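Local atomic coordinates of Mgp-operon protein 3 (Mycoplasma pneumoniae, PDB entry 6RJ1), a protein that probably helps the bacterium adhere to human host cells, as the P40/P90 adhesin that works alongside the adhesin P1 at the cell surface. Residues V545-L550 with D817-L822; Y638-D643 with A648-L653. All coordinates share one frame; numbering follows the deposited sequence.

Overall arrangement
Contact 1 joins residues 545-550, the turn between strands 538-546 and 549-563, to residues 817-822, which follow strand 808-815 and include the short strand 820-821. Contact 2 lies wholly within the stretch of chain between those two segments and links the loop 638-643 to the start of strand 650-654. The two centres are about 41 Å apart and the nearest atoms about 24 Å, so they do not touch. They are related through one mixed sheet, in which strands 549-563 and 650-654 run antiparallel as neighbours. In this extracellular domain, contact 1 joins that sheet to the antiparallel sheet containing strand 808-815, whereas contact 2 lies within the region of the mixed sheet alone.

Contact 1. Residues V545-L550 with D817-L822; sequences VVADHL and DTDKLL
Asp-819 meets the hairpin turn at Ala-547 and His-549, with its CB directed at the turn. This CB sits over one face of the imidazole, displaced toward the rim, in a CH-pi contact 3.7 Å from the centroid of the His-549 ring. Its closest ring atom is CE1 of His-549, 3.5 Å from CB of Asp-819. The side chains cross nearly at right angles, while the planes of ring and carboxylate stand 32° apart. One carboxylate oxygen, Asp-819 OD2, also approaches the ring, 3.7 Å from CE1 of His-549. The other, Asp-819 OD1, lies 3.8 Å from CB of Ala-547 and is hydrogen-bonded to the hydroxyl of Tyr-799, which also touches Ala-547.

The imidazole is fixed from within its own segment. With His-549 CG beside the backbone N (chi1 -77°), ND1 reaches back to Ala-547 O at 2.7 Å, a nearly straight bond of 165°. The acceptor is close to the ring plane, so the bond sets the ring's rotation, and Asp-819 CB lies over one face. Val-546 to His-549 form a type I' turn, closing the two-residue hairpin between strands 538-546 and 549-563; His-549 N bonds to Val-546 O at 3.0 Å, and Val-546 N to His-549 O.

Asp-819 and the next residue, Lys-820, both face Asn-815 in a G1 beta bulge, with Asp-819 taking the positive phi characteristic of the first bulge position. The CB of Lys-820 points away from the hairpin. Beyond it, Leu-821 packs on Tyr-696 and Ile-698 of strand 693-699, where Ile-698 also touches His-549.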
loop_
_atom_site.group_PDB
_atom_site.type_symbol
_atom_site.label_atom_id
_atom_site.label_comp_id
_atom_site.label_asym_id
_atom_site.label_seq_id
_atom_site.Cartn_x
_atom_site.Cartn_y
_atom_site.Cartn_z
ATOM N N VAL A 545 0.840 10.566 15.100
ATOM C CA VAL A 545 0.252 10.606 16.437
ATOM C C VAL A 545 -0.515 11.924 16.637
ATOM O O VAL A 545 -0.089 12.978 16.158
ATOM C CB VAL A 545 1.235 10.281 17.596
ATOM C CG1 VAL A 545 1.846 8.890 17.437
ATOM C CG2 VAL A 545 2.327 11.339 17.737
ATOM N N VAL A 546 -1.668 11.840 17.302
ATOM C CA VAL A 546 -2.551 12.977 17.576
ATOM C C VAL A 546 -3.474 12.608 18.748
ATOM O O VAL A 546 -4.005 11.495 18.775
ATOM C CB VAL A 546 -3.313 13.471 16.293
ATOM C CG1 VAL A 546 -4.158 12.367 15.648
ATOM C CG2 VAL A 546 -4.145 14.723 16.561
ATOM N N ALA A 547 -3.623 13.524 19.730
ATOM C CA ALA A 547 -4.455 13.349 20.929
ATOM C C ALA A 547 -4.216 11.992 21.625
ATOM O O ALA A 547 -5.174 11.257 21.891
ATOM C CB ALA A 547 -5.934 13.547 20.589
ATOM N N ASP A 548 -2.915 11.661 21.874
ATOM C CA ASP A 548 -2.410 10.428 22.512
ATOM C C ASP A 548 -2.842 9.133 21.782
ATOM O O ASP A 548 -2.883 8.053 22.383
ATOM C CB ASP A 548 -2.769 10.377 24.016
ATOM C CG ASP A 548 -2.189 11.504 24.849
ATOM O OD1 ASP A 548 -0.978 11.796 24.696
ATOM O OD2 ASP A 548 -2.937 12.082 25.671
ATOM N N HIS A 549 -3.106 9.241 20.475
ATOM C CA HIS A 549 -3.545 8.132 19.635
ATOM C C HIS A 549 -2.774 8.082 18.332
ATOM O O HIS A 549 -2.343 9.121 17.826
ATOM C CB HIS A 549 -5.039 8.281 19.319
ATOM C CG HIS A 549 -5.951 7.894 20.439
ATOM N ND1 HIS A 549 -6.082 8.683 21.571
ATOM C CD2 HIS A 549 -6.770 6.825 20.553
ATOM C CE1 HIS A 549 -6.948 8.056 22.346
ATOM N NE2 HIS A 549 -7.398 6.938 21.772
ATOM N N LEU A 550 -2.638 6.868 17.770
ATOM C CA LEU A 550 -1.982 6.642 16.491
ATOM C C LEU A 550 -3.029 6.615 15.372
ATOM O O LEU A 550 -4.052 5.947 15.479
ATOM C CB LEU A 550 -1.164 5.336 16.496
ATOM C CG LEU A 550 -0.463 4.982 15.168
ATOM C CD1 LEU A 550 0.880 5.673 15.049
ATOM C CD2 LEU A 550 -0.334 3.485 14.987
ATOM N N ASP A 817 -14.087 13.948 21.078
ATOM C CA ASP A 817 -14.671 13.684 22.394
ATOM C C ASP A 817 -14.579 12.202 22.788
ATOM O O ASP A 817 -14.674 11.891 23.981
ATOM C CB ASP A 817 -16.136 14.163 22.458
ATOM C CG ASP A 817 -16.378 15.583 21.981
ATOM O OD1 ASP A 817 -15.576 16.481 22.345
ATOM O OD2 ASP A 817 -17.379 15.803 21.258
ATOM N N THR A 818 -14.419 11.294 21.793
ATOM C CA THR A 818 -14.342 9.844 22.008
ATOM C C THR A 818 -13.058 9.210 21.447
ATOM O O THR A 818 -12.770 8.053 21.770
ATOM C CB THR A 818 -15.576 9.130 21.411
ATOM O OG1 THR A 818 -15.589 9.285 19.988
ATOM C CG2 THR A 818 -16.898 9.585 22.036
ATOM N N ASP A 819 -12.311 9.953 20.592
ATOM C CA ASP A 819 -11.078 9.523 19.919
ATOM C C ASP A 819 -11.338 8.282 19.056
ATOM O O ASP A 819 -10.606 7.287 19.093
ATOM C CB ASP A 819 -9.893 9.371 20.894
ATOM C CG ASP A 819 -9.539 10.651 21.629
ATOM O OD1 ASP A 819 -9.257 11.666 20.952
ATOM O OD2 ASP A 819 -9.542 10.639 22.878
ATOM N N LYS A 820 -12.426 8.371 18.282
ATOM C CA LYS A 820 -12.934 7.359 17.359
ATOM C C LYS A 820 -13.184 8.017 15.990
ATOM O O LYS A 820 -13.064 9.235 15.869
ATOM C CB LYS A 820 -14.243 6.759 17.911
ATOM C CG LYS A 820 -14.057 5.865 19.131
ATOM C CD LYS A 820 -15.395 5.477 19.740
ATOM C CE LYS A 820 -15.252 4.502 20.885
ATOM N NZ LYS A 820 -15.128 3.101 20.403
ATOM N N LEU A 821 -13.524 7.216 14.967
ATOM C CA LEU A 821 -13.838 7.691 13.616
ATOM C C LEU A 821 -15.133 8.513 13.643
ATOM O O LEU A 821 -16.060 8.146 14.368
ATOM C CB LEU A 821 -14.009 6.473 12.691
ATOM C CG LEU A 821 -12.859 6.076 11.757
ATOM C CD1 LEU A 821 -11.532 5.982 12.475
ATOM C CD2 LEU A 821 -13.133 4.742 11.154
ATOM N N LEU A 822 -15.191 9.633 12.889
ATOM C CA LEU A 822 -16.376 10.497 12.842
ATOM C C LEU A 822 -17.552 9.804 12.138
ATOM O O LEU A 822 -17.463 9.456 10.958
ATOM C CB LEU A 822 -16.047 11.859 12.213
ATOM C CG LEU A 822 -17.067 12.987 12.429
ATOM C CD1 LEU A 822 -17.058 13.488 13.870
ATOM C CD2 LEU A 822 -16.801 14.145 11.484
#

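Contact 2. Residues Y638-D643 with A648-L653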
loop_
_atom_site.group_PDB
_atom_site.type_symbol
_atom_site.label_atom_id
_atom_site.label_comp_id
_atom_site.label_asym_id
_atom_site.label_seq_id
_atom_site.Cartn_x
_atom_site.Cartn_y
_atom_site.Cartn_z
ATOM N N TYR A 638 -17.398 -20.236 -3.970
ATOM C CA TYR A 638 -15.970 -20.260 -4.312
ATOM C C TYR A 638 -15.691 -21.139 -5.561
ATOM O O TYR A 638 -16.280 -22.212 -5.676
ATOM C CB TYR A 638 -15.120 -20.725 -3.098
ATOM C CG TYR A 638 -13.643 -20.439 -3.251
ATOM C CD1 TYR A 638 -13.109 -19.212 -2.878
ATOM C CD2 TYR A 638 -12.789 -21.371 -3.830
ATOM C CE1 TYR A 638 -11.760 -18.916 -3.082
ATOM C CE2 TYR A 638 -11.444 -21.077 -4.060
ATOM C CZ TYR A 638 -10.931 -19.857 -3.669
ATOM O OH TYR A 638 -9.600 -19.590 -3.859
ATOM N N PRO A 639 -14.783 -20.707 -6.479
ATOM C CA PRO A 639 -14.506 -21.507 -7.696
ATOM C C PRO A 639 -13.722 -22.816 -7.503
ATOM O O PRO A 639 -12.592 -22.951 -7.985
ATOM C CB PRO A 639 -13.744 -20.523 -8.588
ATOM C CG PRO A 639 -13.075 -19.600 -7.636
ATOM C CD PRO A 639 -14.050 -19.425 -6.511
ATOM N N VAL A 640 -14.342 -23.794 -6.823
ATOM C CA VAL A 640 -13.836 -25.151 -6.578
ATOM C C VAL A 640 -15.029 -26.098 -6.763
ATOM O O VAL A 640 -16.037 -25.944 -6.054
ATOM C CB VAL A 640 -13.156 -25.323 -5.186
ATOM C CG1 VAL A 640 -12.946 -26.797 -4.836
ATOM C CG2 VAL A 640 -11.833 -24.572 -5.117
ATOM N N LYS A 641 -14.922 -27.056 -7.731
ATOM C CA LYS A 641 -15.962 -28.052 -8.042
ATOM C C LYS A 641 -16.281 -28.878 -6.794
ATOM O O LYS A 641 -15.364 -29.297 -6.089
ATOM C CB LYS A 641 -15.525 -28.964 -9.201
ATOM C CG LYS A 641 -16.702 -29.520 -9.997
ATOM C CD LYS A 641 -16.334 -30.732 -10.848
ATOM C CE LYS A 641 -16.011 -30.395 -12.282
ATOM N NZ LYS A 641 -15.463 -31.570 -13.001
ATOM N N SER A 642 -17.581 -29.077 -6.508
ATOM C CA SER A 642 -18.098 -29.807 -5.342
ATOM C C SER A 642 -17.353 -31.112 -5.019
ATOM O O SER A 642 -17.015 -31.332 -3.853
ATOM C CB SER A 642 -19.596 -30.069 -5.490
ATOM O OG SER A 642 -20.273 -29.856 -4.262
ATOM N N ASP A 643 -17.076 -31.960 -6.042
ATOM C CA ASP A 643 -16.362 -33.229 -5.868
ATOM C C ASP A 643 -14.881 -33.046 -5.481
ATOM O O ASP A 643 -14.297 -33.953 -4.883
ATOM C CB ASP A 643 -16.525 -34.138 -7.106
ATOM C CG ASP A 643 -15.769 -33.750 -8.369
ATOM O OD1 ASP A 643 -15.184 -32.647 -8.401
ATOM O OD2 ASP A 643 -15.760 -34.558 -9.326
ATOM N N ALA A 648 -9.009 -30.320 -2.554
ATOM C CA ALA A 648 -8.526 -29.022 -3.044
ATOM C C ALA A 648 -7.287 -28.528 -2.307
ATOM O O ALA A 648 -7.178 -28.708 -1.095
ATOM C CB ALA A 648 -9.631 -27.987 -2.968
ATOM N N LYS A 649 -6.344 -27.918 -3.060
ATOM C CA LYS A 649 -5.076 -27.385 -2.556
ATOM C C LYS A 649 -4.899 -25.950 -3.033
ATOM O O LYS A 649 -4.308 -25.717 -4.090
ATOM C CB LYS A 649 -3.890 -28.246 -3.020
ATOM C CG LYS A 649 -3.982 -29.719 -2.659
ATOM C CD LYS A 649 -2.989 -30.563 -3.446
ATOM C CE LYS A 649 -3.546 -31.919 -3.783
ATOM N NZ LYS A 649 -3.807 -32.752 -2.576
ATOM N N ILE A 650 -5.457 -24.987 -2.281
ATOM C CA ILE A 650 -5.373 -23.565 -2.603
ATOM C C ILE A 650 -4.401 -22.870 -1.637
ATOM O O ILE A 650 -4.608 -22.912 -0.430
ATOM C CB ILE A 650 -6.788 -22.884 -2.659
ATOM C CG1 ILE A 650 -7.768 -23.551 -3.682
ATOM C CG2 ILE A 650 -6.695 -21.376 -2.895
ATOM C CD1 ILE A 650 -7.309 -24.073 -5.078
ATOM N N ALA A 651 -3.335 -22.260 -2.179
ATOM C CA ALA A 651 -2.318 -21.545 -1.411
ATOM C C ALA A 651 -2.546 -20.044 -1.524
ATOM O O ALA A 651 -3.446 -19.636 -2.248
ATOM C CB ALA A 651 -0.946 -21.908 -1.923
ATOM N N SER A 652 -1.761 -19.219 -0.806
ATOM C CA SER A 652 -1.910 -17.756 -0.817
ATOM C C SER A 652 -0.944 -17.052 -1.753
ATOM O O SER A 652 0.209 -17.465 -1.907
ATOM C CB SER A 652 -1.788 -17.179 0.590
ATOM O OG SER A 652 -2.993 -17.318 1.322
ATOM N N LEU A 653 -1.419 -15.948 -2.340
ATOM C CA LEU A 653 -0.666 -15.128 -3.272
ATOM C C LEU A 653 -0.898 -13.635 -2.952
ATOM O O LEU A 653 -2.046 -13.203 -2.840
ATOM C CB LEU A 653 -1.131 -15.496 -4.700
ATOM C CG LEU A 653 -0.608 -14.685 -5.885
ATOM C CD1 LEU A 653 -0.431 -15.583 -7.084
ATOM C CD2 LEU A 653 -1.561 -13.549 -6.240
#
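Tyr-638 and Val-640 face Ala-648 and Ile-650; the nearest CA atoms, of Val-640 and Ala-648, are 7.5 Å apart, the first segment bending through an inverse gamma turn centred on Pro-639 and the second entering strand 650-654. The turn is closed by Val-640 N bonding to Tyr-638 O at 2.8 Å.

Val-640 spreads its two methyls over two partners. Its chi1 of 166°, with CG1 anti to the backbone N, points CG1 at Ala-648, where it meets CB at 4.0 Å. The other methyl, CG2 of Val-640, lies 4.4 Å from CG1 of Ile-650. The same CG2 sits at the edge of the Tyr-638 ring, in its plane, and CD of Pro-639 lies over one ring face. Tyr-638 and Ile-650 run past each other in opposite directions. The ring atom CE2 of Tyr-638 comes within 4.4 Å of Ile-650 CG1, and further out the phenol OH of Tyr-638 reaches CG2 of Ile-650 at 3.5 Å. Leu-577 of strand 575-577 touches Tyr-638, Pro-639 and Ile-650, extending the packing into the sheet.

The polar groups of residues 648-653 find partners elsewhere: Asn-525 and Asn-527 bond the backbone of Ile-650, and Lys-649 forms a salt bridge with Asp-522. The loop is therefore held against the strand here by van der Waals packing, mostly between apolar groups, without a directional bond between the two segments.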